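Local coordinates for protein (thiaminase I) (Bacillus subtilis, PDB 3THI) that probably degrades thiamin by transferring its pyrimidine group to a nucleophile in place of the thiazole, at residues A[344-347]-A[348-352]. Sequence-based numbering, arbitrary orientation.
Sequences PEVR and TWLKD
Trp349 rests its CB against Val346 O, while its indole turns off from residues 344-347 and takes Leu350 CD1 at its edge, in the ring plane, 3.8 Å from Trp349 CE3. The Trp349 side chain packs against Ala158 and Leu162 of helix 154-169 and against Leu178 and Leu181, with NE1 donating to Pro179 O. The motif is the first turns of helix 346-353, with Glu345 at the N-cap position, in a protein of the periplasmic-binding-protein clan. Three i to i+4 backbone bonds join 344-347 to 348-352: Trp349 N donates to Glu345 O at 3.0 Å and 176°, almost straight; Leu350 N to Val346 O at 2.8 Å but bent to 146°; and Lys351 N to Arg347 O at 3.2 Å. One turn apart, Val346 and Leu350 lie side by side and point the same way, CG2 of the former 3.6 Å from CD2 of the latter. With chi1 at 57° placing Val346 CG1 between the backbone N and the carbonyl carbon, CG2 falls anti to the N, alongside Leu350. Leu350 also lays CB 3.3 Å from Val346 O. Trimming Leu350 to an alanine would probably leave Val346 CG2 and the indole edge without their methyl neighbours and open a gap beside Thr155 and Ala158. Arg347 runs extended from CG to NE against helix 60-65, and its NH2 forms a salt bridge with Asp45 OD1 and a hydrogen bond to Ser41 O. One water joins the cap residue to the first turn: it bonds weakly to Glu345 OE1 and lies 2.7 Å from Thr348 OG1.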
loop_
_atom_site.group_PDB
_atom_site.type_symbol
_atom_site.label_atom_id
_atom_site.label_comp_id
_atom_site.label_asym_id
_atom_site.label_seq_id
_atom_site.Cartn_x
_atom_site.Cartn_y
_atom_site.Cartn_z
ATOM N N PRO A 344 18.290 3.401 2.466
ATOM C CA PRO A 344 18.916 3.591 1.154
ATOM C C PRO A 344 19.409 2.290 0.506
ATOM O O PRO A 344 19.444 2.164 -0.723
ATOM C CB PRO A 344 20.098 4.503 1.455
ATOM C CG PRO A 344 19.806 5.089 2.782
ATOM C CD PRO A 344 19.058 4.079 3.529
ATOM N N GLU A 345 19.816 1.336 1.336
ATOM C CA GLU A 345 20.345 0.068 0.842
ATOM C C GLU A 345 19.277 -0.997 0.674
ATOM O O GLU A 345 19.586 -2.180 0.543
ATOM C CB GLU A 345 21.459 -0.436 1.766
ATOM C CG GLU A 345 22.595 0.573 1.963
ATOM C CD GLU A 345 23.156 1.104 0.644
ATOM O OE1 GLU A 345 23.367 0.299 -0.294
ATOM O OE2 GLU A 345 23.382 2.335 0.550
ATOM N N VAL A 346 18.024 -0.554 0.611
ATOM C CA VAL A 346 16.879 -1.455 0.473
ATOM C C VAL A 346 17.021 -2.520 -0.617
ATOM O O VAL A 346 16.827 -3.701 -0.347
ATOM C CB VAL A 346 15.527 -0.673 0.324
ATOM C CG1 VAL A 346 15.558 0.285 -0.856
ATOM C CG2 VAL A 346 14.356 -1.643 0.231
ATOM N N ARG A 347 17.420 -2.124 -1.825
ATOM C CA ARG A 347 17.560 -3.089 -2.921
ATOM C C ARG A 347 18.516 -4.241 -2.609
ATOM O O ARG A 347 18.184 -5.395 -2.858
ATOM C CB ARG A 347 17.942 -2.403 -4.232
ATOM C CG ARG A 347 16.885 -1.438 -4.747
ATOM C CD ARG A 347 17.053 -1.176 -6.239
ATOM N NE ARG A 347 16.246 -0.061 -6.731
ATOM C CZ ARG A 347 14.920 -0.076 -6.862
ATOM N NH1 ARG A 347 14.204 -1.144 -6.530
ATOM N NH2 ARG A 347 14.306 0.975 -7.385
ATOM N N THR A 348 19.669 -3.940 -2.015
ATOM C CA THR A 348 20.632 -4.980 -1.674
ATOM C C THR A 348 20.069 -5.859 -0.558
ATOM O O THR A 348 20.114 -7.086 -0.646
ATOM C CB THR A 348 22.015 -4.387 -1.243
ATOM O OG1 THR A 348 22.583 -3.655 -2.337
ATOM C CG2 THR A 348 22.996 -5.507 -0.841
ATOM N N TRP A 349 19.521 -5.223 0.473
ATOM C CA TRP A 349 18.948 -5.937 1.603
ATOM C C TRP A 349 17.821 -6.868 1.157
ATOM O O TRP A 349 17.622 -7.936 1.736
ATOM C CB TRP A 349 18.417 -4.952 2.648
ATOM C CG TRP A 349 18.096 -5.605 3.969
ATOM C CD1 TRP A 349 18.929 -5.715 5.045
ATOM C CD2 TRP A 349 16.865 -6.248 4.344
ATOM N NE1 TRP A 349 18.299 -6.387 6.069
ATOM C CE2 TRP A 349 17.033 -6.726 5.668
ATOM C CE3 TRP A 349 15.641 -6.475 3.695
ATOM C CZ2 TRP A 349 16.019 -7.414 6.354
ATOM C CZ3 TRP A 349 14.630 -7.167 4.384
ATOM C CH2 TRP A 349 14.834 -7.626 5.696
ATOM N N LEU A 350 17.074 -6.450 0.140
ATOM C CA LEU A 350 15.974 -7.247 -0.388
ATOM C C LEU A 350 16.506 -8.492 -1.098
ATOM O O LEU A 350 15.927 -9.580 -0.980
ATOM C CB LEU A 350 15.134 -6.396 -1.345
ATOM C CG LEU A 350 13.715 -5.981 -0.947
ATOM C CD1 LEU A 350 13.511 -5.982 0.542
ATOM C CD2 LEU A 350 13.422 -4.624 -1.544
ATOM N N LYS A 351 17.602 -8.336 -1.837
ATOM C CA LYS A 351 18.207 -9.475 -2.535
ATOM C C LYS A 351 18.737 -10.471 -1.504
ATOM O O LYS A 351 18.531 -11.679 -1.624
ATOM C CB LYS A 351 19.344 -9.022 -3.456
ATOM C CG LYS A 351 18.885 -8.191 -4.639
ATOM C CD LYS A 351 19.995 -8.003 -5.667
ATOM C CE LYS A 351 19.486 -7.280 -6.913
ATOM N NZ LYS A 351 20.421 -7.418 -8.074
ATOM N N ASP A 352 19.400 -9.939 -0.481
ATOM C CA ASP A 352 19.960 -10.737 0.598
ATOM C C ASP A 352 18.877 -11.476 1.377
ATOM O O ASP A 352 19.094 -12.606 1.836
ATOM C CB ASP A 352 20.722 -9.839 1.578
ATOM C CG ASP A 352 22.044 -9.345 1.028
ATOM O OD1 ASP A 352 22.563 -9.956 0.070
ATOM O OD2 ASP A 352 22.566 -8.345 1.576
HETATM O O HOH W 1 21.337 -1.298 -2.470
#